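PDB 6LRF: Alr4995 protein from Nostoc sp., which acts as a bifunctional arginine dihydrolase and ornithine cyclodeaminase, combining a guanidine-modifying hydrolase region with a Rossmann-fold region in one chain. Local coordinates for residues B[129-134]-B[153-158]; B[157-162]-B[194-199]; B[287-292]-B[328-333]; B[311-316]-B[334-339]. One frame throughout, in Å; residues are numbered along the deposited sequence.

In the fold
One mixed sheet supports all four contacts, and together they illustrate how a single sheet can run from one family region into the next. Contact 1 pairs strands 132-136 and 155-160 in the hydrolase region, and contact 2 lays helix 190-199 against the second of them. Their centres are about 12 Å apart; they share Leu-157 and Ser-158, and Arg-199 of contact 2 pairs with Glu-155 of contact 1. Strand 280-292 neighbours 155-160 and carries the sheet to contacts 3 and 4, whose centres lie about 15 Å apart and which share strand 329-337. Contacts 1 and 3 are about 34 Å apart between centres, whereas contact 4 touches contact 1 through Pro-338 and Ser-158. The enzyme is unliganded here.

Contact 1: B[129-134]-B[153-158]; sequences GRWLWA and DIEVLS
Three straight backbone hydrogen bonds join 129-134 to 153-158 in parallel pairing. Leu-132 bonds to residues on both sides of Val-156: its N donates to Glu-155 O at 2.8 Å, and its O accepts from Leu-157 N at 2.7 Å. Leu-157 O then takes Ala-134 N at 2.9 Å, this donor standing above the carbonyl plane. Before these bonds, a water bridges Arg-130 O and Glu-155 N.

CH-pi contacts dominate the face bearing Leu-157. Its CD1 sits 3.8 Å from the centroid of the Trp-131 five-membered ring, over the face, and 3.9 Å from that of the Trp-133 six-membered ring. One methyl thus serves two indoles. The Trp-131 ring gets there from the crowded first torsion, with CG between backbone N and carbonyl carbon (chi1 50°), and its CD1 edge lies over the same face of Trp-133 that the methyl covers. The opposite face of Trp-131 meets Arg-130 CB.

Among the side chains, Glu-155 brings a carboxylate alongside Trp-131, with OE1 3.6 Å from Trp-131 CE3; OE1 is held by a salt bridge to Arg-199 and OE2 by a hydrogen bond with Tyr-282.

Aliphatic packing fills the other face, where Leu-132 CD2 meets Val-156 CG2 at 4.0 Å and Ala-134 CB meets Val-156 CG1 at 3.8 Å.

The two strands are the ends of a beta-alpha-beta crossover. Its helix 145-152 packs on Leu-132, Ala-134 and Val-156, helix 190-199 lies against the tryptophan face, and strand 123-125 flanks the first strand.

Contact 2: B[157-162]-B[194-199]; sequences LSLRLI and RLIEMR
Leu-157 and Arg-199 meet tip to tip. The arginine chain bends at its second torsion (chi2 -78°), which brings the guanidinium round to the leucine, and Leu-157 CD2 settles over one of its faces, 3.6 Å from Arg-199 NH2 and displaced toward the rim. The second pairing is oblique: Leu-195, with CG anti to its backbone N (chi1 180°), sends CD2 down between two strand residues. That methyl lies 4.0 Å from Leu-159 CD2 and 4.1 Å from Leu-157 CB, while Ser-158 O comes within 3.7 Å of it. Ile-196 crosses Leu-159 at about a right angle, its CG1 4.1 Å from Leu-159 CD2, so this leucine tip meets two successive helix residues. Helix 190-199 therefore rests on strand 155-160 by one face, the segment axes 9.7 Å apart at closest, and Phe-173 packs on both Leu-159 and Ile-196.

No hydrogen bond crosses between the two segments; shape and apolar surface do the work. The Arg-199 guanidinium is the one charged group touching 157-162. Its NH1 forms a salt bridge with Glu-155 OE1, and the guanidinium is separately in a cation-pi contact with Trp-131; Leu-157, shielding one face, probably strengthens both attractions by limiting water.

Contact 3: B[287-292]-B[328-333]; sequences IIRIEG and TSAAEV
An unusually short backbone hydrogen bond closes one end of this antiparallel pair: Ser-329 N reaches Gly-292 O at 2.5 Å, and Gly-292 N answers to Ser-329 O. The two carbonyl oxygens, Gly-292 O and Ser-329 O, are thereby pressed to 3.1 Å with no proton between them. Gly-292 adopts a positive phi (144°), a conformation in which a CB would jam against Glu-291 O.

Beyond it the register is regular. Ile-290 with Ala-331 and Ile-288 with Val-333 are further hydrogen-bonded pairs, separated by the non-hydrogen-bonded pairs Glu-291 with Ala-330 and Arg-289 with Glu-332, whose CA-H groups point to facing carbonyls.

On the face of Arg-289 a salt-bridge network spans both strands. The arginine runs extended to NE, then presents NE and NH2 side-on to the same oxygen, Glu-291 OE2, which accepts both with its anti lone pair; the NH2 contact is 3.0 Å. NH1 turns to Glu-332 OE2, also at 3.0 Å, but this bond is weak and bent (128°), the guanidinium and carboxylate planes lying 63° apart. Ala-330 CB covers a guanidinium face, 3.5 Å from Arg-289 NH2. Glu-332 OE1 has its own partner in Asn-318.

The opposite face is aliphatic. Ile-288 takes the crowded first torsion for CG1 and lies alongside Val-333, CD1 to CB 3.9 Å, while Ile-290 CG2 touches Ala-331 CB.

Leu-294 of helix 294-297 packs on Ser-329 and Ala-331, Leu-358 lies by the charged face, and strand 313-320 borders strand 329-337 on the side away from strand 280-292.

Contact 4: B[311-316]-B[334-339]; sequences GGSFQV and KVSAPS
This is part of the beta hairpin formed by strands 313-320 and 329-337, caught at the end remote from its turn. The tight part lies where 311-316 enters, in close approaches of the backbone. Gly-311 closes helix 299-310 in a Schellman motif, and its O, which also accepts from Tyr-136 OH, stands 3.3 Å from Pro-338 CD. Next, Gly-312 CA comes within 3.1 Å of Ser-336 O, a closeness possible because no CB occupies the space beside that carbonyl. Ser-313 follows with OG in the crowded position, 3.6 Å from Ser-336 CB; Ser-336 OG is held by Asp-143 and Ser-285.

The more exposed side belongs to Gln-315 and Lys-334, which cover much surface but whose side chains, running side by side, meet at one point, Gln-315 OE1 to Lys-334 CE at 3.4 Å. The lysine bends twice near its tip, bringing NZ to a salt bridge with Asp-143. Arg-325 of the second subunit packs on Gln-315, so this margin faces a subunit interface. Phe-314 lies on the other face; its ring leads away from the partner strand and packs against Leu-304, Ile-307 and Val-308 of helix 299-310.

Four backbone bonds hold the strands throughout. The straightest, Ser-336 N to Ser-313 O at 2.9 Å, is linear at its hydrogen (180°), although the donor stands 32° above the carbonyl plane.

Contact 1: B[129-134]-B[153-158]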
loop_
_atom_site.group_PDB
_atom_site.type_symbol
_atom_site.label_atom_id
_atom_site.label_comp_id
_atom_site.label_asym_id
_atom_site.label_seq_id
_atom_site.Cartn_x
_atom_site.Cartn_y
_atom_site.Cartn_z
ATOM N N GLY B 129 39.036 33.906 22.962
ATOM C CA GLY B 129 39.648 34.492 21.778
ATOM C C GLY B 129 40.515 33.578 20.924
ATOM O O GLY B 129 41.403 34.061 20.203
ATOM N N ARG B 130 40.264 32.269 20.980
ATOM C CA ARG B 130 41.137 31.300 20.303
ATOM C C ARG B 130 40.858 31.193 18.801
ATOM O O ARG B 130 41.775 30.982 17.997
ATOM C CB ARG B 130 41.000 29.926 20.970
ATOM C CG ARG B 130 41.474 29.913 22.443
ATOM C CD ARG B 130 41.068 28.625 23.148
ATOM N NE ARG B 130 39.616 28.503 23.253
ATOM C CZ ARG B 130 38.980 27.355 23.464
ATOM N NH1 ARG B 130 39.678 26.232 23.594
ATOM N NH2 ARG B 130 37.650 27.324 23.542
ATOM N N TRP B 131 39.589 31.333 18.432
ATOM C CA TRP B 131 39.189 31.257 17.029
ATOM C C TRP B 131 37.878 31.994 16.822
ATOM O O TRP B 131 37.241 32.443 17.789
ATOM C CB TRP B 131 39.043 29.797 16.573
ATOM C CG TRP B 131 38.190 28.977 17.500
ATOM C CD1 TRP B 131 36.830 29.070 17.683
ATOM C CD2 TRP B 131 38.643 27.948 18.385
ATOM N NE1 TRP B 131 36.419 28.161 18.637
ATOM C CE2 TRP B 131 37.512 27.459 19.077
ATOM C CE3 TRP B 131 39.898 27.390 18.658
ATOM C CZ2 TRP B 131 37.600 26.438 20.020
ATOM C CZ3 TRP B 131 39.984 26.384 19.596
ATOM C CH2 TRP B 131 38.842 25.915 20.264
ATOM N N LEU B 132 37.487 32.115 15.557
ATOM C CA LEU B 132 36.212 32.708 15.170
ATOM C C LEU B 132 35.278 31.650 14.564
ATOM O O LEU B 132 35.654 30.943 13.622
ATOM C CB LEU B 132 36.432 33.835 14.153
ATOM C CG LEU B 132 35.153 34.436 13.578
ATOM C CD1 LEU B 132 34.428 35.206 14.656
ATOM C CD2 LEU B 132 35.455 35.324 12.372
ATOM N N TRP B 133 34.069 31.558 15.103
ATOM C CA TRP B 133 33.015 30.743 14.523
ATOM C C TRP B 133 32.260 31.559 13.483
ATOM O O TRP B 133 31.696 32.583 13.830
ATOM C CB TRP B 133 32.029 30.282 15.596
ATOM C CG TRP B 133 32.593 29.458 16.758
ATOM C CD1 TRP B 133 32.870 29.899 18.027
ATOM C CD2 TRP B 133 32.848 28.048 16.764
ATOM N NE1 TRP B 133 33.314 28.855 18.810
ATOM C CE2 TRP B 133 33.304 27.707 18.060
ATOM C CE3 TRP B 133 32.749 27.038 15.792
ATOM C CZ2 TRP B 133 33.663 26.404 18.409
ATOM C CZ3 TRP B 133 33.100 25.743 16.144
ATOM C CH2 TRP B 133 33.556 25.438 17.440
ATOM N N ALA B 134 32.217 31.116 12.229
ATOM C CA ALA B 134 31.459 31.844 11.206
ATOM C C ALA B 134 30.347 31.003 10.610
ATOM O O ALA B 134 30.592 29.888 10.151
ATOM C CB ALA B 134 32.374 32.317 10.090
ATOM N N ASP B 153 43.099 38.362 11.161
ATOM C CA ASP B 153 44.251 37.535 11.544
ATOM C C ASP B 153 43.881 36.464 12.592
ATOM O O ASP B 153 44.425 36.444 13.701
ATOM C CB ASP B 153 45.391 38.434 12.064
ATOM C CG ASP B 153 46.784 37.857 11.788
ATOM O OD1 ASP B 153 46.892 36.874 11.027
ATOM O OD2 ASP B 153 47.782 38.402 12.316
ATOM N N ILE B 154 42.968 35.567 12.229
ATOM C CA ILE B 154 42.419 34.606 13.178
ATOM C C ILE B 154 41.971 33.318 12.487
ATOM O O ILE B 154 41.666 33.334 11.297
ATOM C CB ILE B 154 41.236 35.223 13.956
ATOM C CG1 ILE B 154 40.882 34.354 15.159
ATOM C CG2 ILE B 154 40.034 35.448 13.048
ATOM C CD1 ILE B 154 40.167 35.083 16.254
ATOM N N GLU B 155 41.969 32.205 13.228
ATOM C CA GLU B 155 41.439 30.931 12.730
ATOM C C GLU B 155 39.917 30.976 12.637
ATOM O O GLU B 155 39.244 31.239 13.630
ATOM C CB GLU B 155 41.853 29.763 13.635
ATOM C CG GLU B 155 41.286 28.411 13.188
ATOM C CD GLU B 155 41.627 27.273 14.146
ATOM O OE1 GLU B 155 41.339 27.396 15.354
ATOM O OE2 GLU B 155 42.184 26.257 13.690
ATOM N N VAL B 156 39.379 30.716 11.445
ATOM C CA VAL B 156 37.930 30.780 11.226
ATOM C C VAL B 156 37.349 29.384 11.033
ATOM O O VAL B 156 37.787 28.641 10.169
ATOM C CB VAL B 156 37.581 31.654 10.002
ATOM C CG1 VAL B 156 36.085 31.569 9.667
ATOM C CG2 VAL B 156 37.978 33.101 10.269
ATOM N N LEU B 157 36.368 29.042 11.860
ATOM C CA LEU B 157 35.683 27.756 11.787
ATOM C C LEU B 157 34.296 27.908 11.182
ATOM O O LEU B 157 33.452 28.590 11.757
ATOM C CB LEU B 157 35.567 27.148 13.185
ATOM C CG LEU B 157 36.874 26.924 13.938
ATOM C CD1 LEU B 157 36.591 26.231 15.256
ATOM C CD2 LEU B 157 37.831 26.106 13.087
ATOM N N SER B 158 34.050 27.277 10.033
ATOM C CA SER B 158 32.781 27.479 9.324
ATOM C C SER B 158 31.695 26.528 9.803
ATOM O O SER B 158 31.924 25.317 9.891
ATOM C CB SER B 158 32.981 27.311 7.815
ATOM O OG SER B 158 34.000 28.183 7.341
HETATM O O HOH W 1 43.632 31.772 15.810
#

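Contact 2: B[157-162]-B[194-199]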
loop_
_atom_site.group_PDB
_atom_site.type_symbol
_atom_site.label_atom_id
_atom_site.label_comp_id
_atom_site.label_asym_id
_atom_site.label_seq_id
_atom_site.Cartn_x
_atom_site.Cartn_y
_atom_site.Cartn_z
ATOM N N LEU B 157 36.368 29.042 11.860
ATOM C CA LEU B 157 35.683 27.756 11.787
ATOM C C LEU B 157 34.296 27.908 11.182
ATOM O O LEU B 157 33.452 28.590 11.757
ATOM C CB LEU B 157 35.567 27.148 13.185
ATOM C CG LEU B 157 36.874 26.924 13.938
ATOM C CD1 LEU B 157 36.591 26.231 15.256
ATOM C CD2 LEU B 157 37.831 26.106 13.087
ATOM N N SER B 158 34.050 27.277 10.033
ATOM C CA SER B 158 32.781 27.479 9.324
ATOM C C SER B 158 31.695 26.528 9.803
ATOM O O SER B 158 31.924 25.317 9.891
ATOM C CB SER B 158 32.981 27.311 7.815
ATOM O OG SER B 158 34.000 28.183 7.341
ATOM N N LEU B 159 30.515 27.070 10.095
ATOM C CA LEU B 159 29.355 26.269 10.506
ATOM C C LEU B 159 28.204 26.492 9.543
ATOM O O LEU B 159 27.902 27.646 9.192
ATOM C CB LEU B 159 28.895 26.625 11.928
ATOM C CG LEU B 159 29.900 26.481 13.066
ATOM C CD1 LEU B 159 29.276 26.986 14.374
ATOM C CD2 LEU B 159 30.366 25.039 13.236
ATOM N N ARG B 160 27.545 25.407 9.120
ATOM C CA ARG B 160 26.411 25.558 8.215
ATOM C C ARG B 160 25.079 25.566 8.953
ATOM O O ARG B 160 24.775 24.660 9.735
ATOM C CB ARG B 160 26.386 24.459 7.155
ATOM C CG ARG B 160 25.261 24.686 6.161
ATOM C CD ARG B 160 24.994 23.478 5.301
ATOM N NE ARG B 160 23.956 23.798 4.337
ATOM C CZ ARG B 160 23.440 22.921 3.486
ATOM N NH1 ARG B 160 23.871 21.668 3.496
ATOM N NH2 ARG B 160 22.502 23.304 2.633
ATOM N N LEU B 161 24.289 26.602 8.679
ATOM C CA LEU B 161 22.951 26.753 9.218
ATOM C C LEU B 161 21.956 26.110 8.272
ATOM O O LEU B 161 22.005 26.387 7.077
ATOM C CB LEU B 161 22.608 28.239 9.398
ATOM C CG LEU B 161 23.486 29.058 10.344
ATOM C CD1 LEU B 161 23.301 30.555 10.090
ATOM C CD2 LEU B 161 23.167 28.704 11.792
ATOM N N ILE B 162 21.033 25.302 8.806
ATOM C CA ILE B 162 20.094 24.529 7.975
ATOM C C ILE B 162 18.627 24.741 8.320
ATOM O O ILE B 162 17.754 24.222 7.639
ATOM C CB ILE B 162 20.367 23.022 8.081
ATOM C CG1 ILE B 162 20.253 22.585 9.544
ATOM C CG2 ILE B 162 21.742 22.690 7.532
ATOM C CD1 ILE B 162 20.398 21.109 9.751
ATOM N N ARG B 194 29.612 17.873 14.212
ATOM C CA ARG B 194 30.843 17.131 14.445
ATOM C C ARG B 194 31.952 18.122 14.842
ATOM O O ARG B 194 32.714 17.871 15.780
ATOM C CB ARG B 194 31.231 16.331 13.192
ATOM C CG ARG B 194 31.501 14.836 13.391
ATOM C CD ARG B 194 31.801 14.133 12.033
ATOM N NE ARG B 194 30.638 14.187 11.150
ATOM C CZ ARG B 194 30.689 14.327 9.822
ATOM N NH1 ARG B 194 31.861 14.431 9.206
ATOM N NH2 ARG B 194 29.560 14.374 9.106
ATOM N N LEU B 195 32.027 19.259 14.140
ATOM C CA LEU B 195 33.095 20.235 14.389
ATOM C C LEU B 195 32.988 20.827 15.785
ATOM O O LEU B 195 33.995 20.991 16.472
ATOM C CB LEU B 195 33.065 21.357 13.353
ATOM C CG LEU B 195 34.124 22.469 13.490
ATOM C CD1 LEU B 195 35.554 21.905 13.481
ATOM C CD2 LEU B 195 33.948 23.493 12.366
ATOM N N ILE B 196 31.763 21.158 16.187
ATOM C CA ILE B 196 31.488 21.722 17.502
ATOM C C ILE B 196 31.923 20.755 18.589
ATOM O O ILE B 196 32.520 21.135 19.611
ATOM C CB ILE B 196 29.988 22.037 17.667
ATOM C CG1 ILE B 196 29.594 23.219 16.774
ATOM C CG2 ILE B 196 29.661 22.334 19.109
ATOM C CD1 ILE B 196 28.095 23.468 16.711
ATOM N N GLU B 197 31.636 19.483 18.349
ATOM C CA GLU B 197 31.895 18.471 19.355
ATOM C C GLU B 197 33.396 18.165 19.442
ATOM O O GLU B 197 33.876 17.786 20.504
ATOM C CB GLU B 197 31.044 17.221 19.068
ATOM C CG GLU B 197 29.547 17.454 19.371
ATOM C CD GLU B 197 28.604 16.491 18.642
ATOM O OE1 GLU B 197 29.080 15.476 18.104
ATOM O OE2 GLU B 197 27.378 16.742 18.601
HETATM N N MSE B 198 34.149 18.383 18.362
HETATM C CA MSE B 198 35.613 18.235 18.431
HETATM C C MSE B 198 36.309 19.408 19.144
HETATM O O MSE B 198 37.370 19.234 19.747
HETATM C CB MSE B 198 36.217 18.074 17.035
HETATM C CG MSE B 198 36.071 16.674 16.446
HETATM SE SE MSE B 198 36.903 16.505 14.682
HETATM C CE MSE B 198 35.825 17.782 13.692
ATOM N N ARG B 199 35.717 20.597 19.084
ATOM C CA ARG B 199 36.372 21.804 19.599
ATOM C C ARG B 199 35.921 22.160 21.016
ATOM O O ARG B 199 36.607 22.891 21.739
ATOM C CB ARG B 199 36.097 22.984 18.669
ATOM C CG ARG B 199 36.723 22.837 17.290
ATOM C CD ARG B 199 38.184 23.154 17.356
ATOM N NE ARG B 199 38.833 23.118 16.050
ATOM C CZ ARG B 199 39.765 23.988 15.677
ATOM N NH1 ARG B 199 40.130 24.964 16.509
ATOM N NH2 ARG B 199 40.326 23.893 14.479
#

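Contact 3: B[287-292]-B[328-333]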
loop_
_atom_site.group_PDB
_atom_site.type_symbol
_atom_site.label_atom_id
_atom_site.label_comp_id
_atom_site.label_asym_id
_atom_site.label_seq_id
_atom_site.Cartn_x
_atom_site.Cartn_y
_atom_site.Cartn_z
ATOM N N ILE B 287 38.171 25.166 -9.288
ATOM C CA ILE B 287 37.382 25.440 -10.471
ATOM C C ILE B 287 37.195 24.132 -11.252
ATOM O O ILE B 287 38.146 23.393 -11.485
ATOM C CB ILE B 287 38.032 26.524 -11.347
ATOM C CG1 ILE B 287 37.951 27.885 -10.640
ATOM C CG2 ILE B 287 37.351 26.602 -12.716
ATOM C CD1 ILE B 287 38.667 29.017 -11.378
ATOM N N ILE B 288 35.957 23.819 -11.603
ATOM C CA ILE B 288 35.698 22.629 -12.402
ATOM C C ILE B 288 35.106 23.035 -13.748
ATOM O O ILE B 288 34.577 24.136 -13.904
ATOM C CB ILE B 288 34.757 21.642 -11.672
ATOM C CG1 ILE B 288 33.436 22.317 -11.317
ATOM C CG2 ILE B 288 35.418 21.088 -10.423
ATOM C CD1 ILE B 288 32.294 21.955 -12.252
ATOM N N ARG B 289 35.211 22.151 -14.729
ATOM C CA ARG B 289 34.598 22.398 -16.030
ATOM C C ARG B 289 33.577 21.299 -16.326
ATOM O O ARG B 289 33.807 20.128 -16.015
ATOM C CB ARG B 289 35.676 22.471 -17.116
ATOM C CG ARG B 289 35.190 22.825 -18.511
ATOM C CD ARG B 289 36.380 23.004 -19.442
ATOM N NE ARG B 289 35.995 23.049 -20.849
ATOM C CZ ARG B 289 35.629 24.158 -21.482
ATOM N NH1 ARG B 289 35.587 25.314 -20.821
ATOM N NH2 ARG B 289 35.302 24.113 -22.772
ATOM N N ILE B 290 32.433 21.682 -16.886
ATOM C CA ILE B 290 31.407 20.716 -17.286
ATOM C C ILE B 290 30.986 21.022 -18.728
ATOM O O ILE B 290 30.781 22.179 -19.081
ATOM C CB ILE B 290 30.198 20.746 -16.320
ATOM C CG1 ILE B 290 29.126 19.759 -16.761
ATOM C CG2 ILE B 290 29.616 22.143 -16.191
ATOM C CD1 ILE B 290 29.520 18.321 -16.516
ATOM N N GLU B 291 30.919 19.986 -19.567
ATOM C CA GLU B 291 30.565 20.123 -20.982
ATOM C C GLU B 291 29.395 19.213 -21.372
ATOM O O GLU B 291 29.222 18.130 -20.813
ATOM C CB GLU B 291 31.755 19.783 -21.879
ATOM C CG GLU B 291 32.819 20.850 -22.025
ATOM C CD GLU B 291 33.863 20.478 -23.091
ATOM O OE1 GLU B 291 33.694 19.421 -23.741
ATOM O OE2 GLU B 291 34.838 21.244 -23.290
ATOM N N GLY B 292 28.614 19.632 -22.364
ATOM C CA GLY B 292 27.507 18.814 -22.838
ATOM C C GLY B 292 26.310 19.647 -23.236
ATOM O O GLY B 292 26.459 20.822 -23.588
ATOM N N THR B 328 27.366 21.235 -28.268
ATOM C CA THR B 328 27.676 21.112 -26.858
ATOM C C THR B 328 27.843 22.516 -26.274
ATOM O O THR B 328 28.173 23.471 -26.981
ATOM C CB THR B 328 28.929 20.255 -26.630
ATOM O OG1 THR B 328 29.930 20.646 -27.563
ATOM C CG2 THR B 328 28.609 18.789 -26.878
ATOM N N SER B 329 27.530 22.643 -24.996
ATOM C CA SER B 329 27.778 23.866 -24.252
ATOM C C SER B 329 28.832 23.548 -23.204
ATOM O O SER B 329 29.094 22.373 -22.923
ATOM C CB SER B 329 26.493 24.393 -23.607
ATOM O OG SER B 329 25.643 24.960 -24.587
ATOM N N ALA B 330 29.459 24.582 -22.650
ATOM C CA ALA B 330 30.481 24.383 -21.621
ATOM C C ALA B 330 30.332 25.429 -20.537
ATOM O O ALA B 330 30.050 26.588 -20.820
ATOM C CB ALA B 330 31.880 24.441 -22.224
ATOM N N ALA B 331 30.531 25.023 -19.290
ATOM C CA ALA B 331 30.504 25.976 -18.190
ATOM C C ALA B 331 31.705 25.770 -17.255
ATOM O O ALA B 331 32.184 24.652 -17.070
ATOM C CB ALA B 331 29.192 25.865 -17.427
ATOM N N GLU B 332 32.210 26.861 -16.690
ATOM C CA GLU B 332 33.255 26.764 -15.683
ATOM C C GLU B 332 32.674 27.272 -14.385
ATOM O O GLU B 332 32.033 28.323 -14.338
ATOM C CB GLU B 332 34.508 27.530 -16.098
ATOM C CG GLU B 332 35.406 26.680 -17.005
ATOM C CD GLU B 332 36.475 27.474 -17.750
ATOM O OE1 GLU B 332 36.767 28.625 -17.351
ATOM O OE2 GLU B 332 37.024 26.933 -18.743
ATOM N N VAL B 333 32.854 26.483 -13.338
ATOM C CA VAL B 333 32.191 26.734 -12.065
ATOM C C VAL B 333 33.226 26.705 -10.940
ATOM O O VAL B 333 34.009 25.765 -10.840
ATOM C CB VAL B 333 31.081 25.679 -11.796
ATOM C CG1 VAL B 333 30.426 25.902 -10.446
ATOM C CG2 VAL B 333 30.015 25.715 -12.909
#

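Contact 4: B[311-316]-B[334-339]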
loop_
_atom_site.group_PDB
_atom_site.type_symbol
_atom_site.label_atom_id
_atom_site.label_comp_id
_atom_site.label_asym_id
_atom_site.label_seq_id
_atom_site.Cartn_x
_atom_site.Cartn_y
_atom_site.Cartn_z
ATOM N N GLY B 311 26.908 20.896 1.272
ATOM C CA GLY B 311 27.467 21.856 2.212
ATOM C C GLY B 311 28.446 22.848 1.615
ATOM O O GLY B 311 29.145 23.560 2.348
ATOM N N GLY B 312 28.495 22.911 0.289
ATOM C CA GLY B 312 29.371 23.841 -0.394
ATOM C C GLY B 312 28.658 25.063 -0.939
ATOM O O GLY B 312 27.511 25.323 -0.609
ATOM N N SER B 313 29.356 25.831 -1.767
ATOM C CA SER B 313 28.738 26.929 -2.504
ATOM C C SER B 313 29.389 26.992 -3.864
ATOM O O SER B 313 30.381 26.303 -4.108
ATOM C CB SER B 313 28.881 28.272 -1.773
ATOM O OG SER B 313 30.231 28.688 -1.739
ATOM N N PHE B 314 28.843 27.808 -4.757
ATOM C CA PHE B 314 29.375 27.841 -6.111
ATOM C C PHE B 314 29.270 29.217 -6.725
ATOM O O PHE B 314 28.510 30.058 -6.278
ATOM C CB PHE B 314 28.644 26.832 -7.009
ATOM C CG PHE B 314 27.199 27.167 -7.242
ATOM C CD1 PHE B 314 26.824 28.061 -8.240
ATOM C CD2 PHE B 314 26.213 26.591 -6.467
ATOM C CE1 PHE B 314 25.497 28.382 -8.439
ATOM C CE2 PHE B 314 24.881 26.903 -6.668
ATOM C CZ PHE B 314 24.526 27.802 -7.657
ATOM N N GLN B 315 30.024 29.406 -7.790
ATOM C CA GLN B 315 29.915 30.593 -8.614
ATOM C C GLN B 315 30.142 30.150 -10.056
ATOM O O GLN B 315 31.195 29.602 -10.368
ATOM C CB GLN B 315 30.942 31.644 -8.184
ATOM C CG GLN B 315 30.672 33.054 -8.703
ATOM C CD GLN B 315 31.810 34.016 -8.398
ATOM O OE1 GLN B 315 32.823 33.642 -7.789
ATOM N NE2 GLN B 315 31.652 35.262 -8.828
ATOM N N VAL B 316 29.161 30.355 -10.929
ATOM C CA VAL B 316 29.374 30.046 -12.342
ATOM C C VAL B 316 30.241 31.151 -12.958
ATOM O O VAL B 316 29.827 32.292 -13.045
ATOM C CB VAL B 316 28.047 29.903 -13.112
ATOM C CG1 VAL B 316 28.320 29.467 -14.546
ATOM C CG2 VAL B 316 27.129 28.908 -12.411
ATOM N N LYS B 334 33.252 27.741 -10.113
ATOM C CA LYS B 334 34.114 27.714 -8.938
ATOM C C LYS B 334 33.323 27.079 -7.802
ATOM O O LYS B 334 32.252 27.551 -7.446
ATOM C CB LYS B 334 34.595 29.119 -8.565
ATOM C CG LYS B 334 35.694 29.146 -7.500
ATOM C CD LYS B 334 36.171 30.572 -7.219
ATOM C CE LYS B 334 35.081 31.430 -6.570
ATOM N NZ LYS B 334 34.818 31.005 -5.172
ATOM N N VAL B 335 33.846 25.989 -7.260
ATOM C CA VAL B 335 33.204 25.286 -6.156
ATOM C C VAL B 335 33.937 25.620 -4.864
ATOM O O VAL B 335 35.162 25.584 -4.838
ATOM C CB VAL B 335 33.231 23.758 -6.360
ATOM C CG1 VAL B 335 32.434 23.065 -5.268
ATOM C CG2 VAL B 335 32.706 23.386 -7.743
ATOM N N SER B 336 33.202 25.953 -3.807
ATOM C CA SER B 336 33.821 26.142 -2.493
ATOM C C SER B 336 33.237 25.174 -1.487
ATOM O O SER B 336 32.056 24.815 -1.563
ATOM C CB SER B 336 33.630 27.581 -1.982
ATOM O OG SER B 336 34.183 28.524 -2.884
ATOM N N ALA B 337 34.076 24.772 -0.538
ATOM C CA ALA B 337 33.684 23.882 0.547
ATOM C C ALA B 337 34.278 24.384 1.863
ATOM O O ALA B 337 35.318 25.034 1.859
ATOM C CB ALA B 337 34.153 22.458 0.259
ATOM N N PRO B 338 33.622 24.090 2.990
ATOM C CA PRO B 338 34.096 24.597 4.284
ATOM C C PRO B 338 35.319 23.835 4.822
ATOM O O PRO B 338 35.987 24.300 5.756
ATOM C CB PRO B 338 32.877 24.398 5.192
ATOM C CG PRO B 338 32.158 23.186 4.569
ATOM C CD PRO B 338 32.323 23.390 3.100
ATOM N N SER B 339 35.601 22.670 4.249
ATOM C CA SER B 339 36.714 21.829 4.690
ATOM C C SER B 339 37.085 20.867 3.579
ATOM O O SER B 339 36.332 20.711 2.605
ATOM C CB SER B 339 36.343 21.035 5.933
ATOM O OG SER B 339 35.496 19.961 5.560
#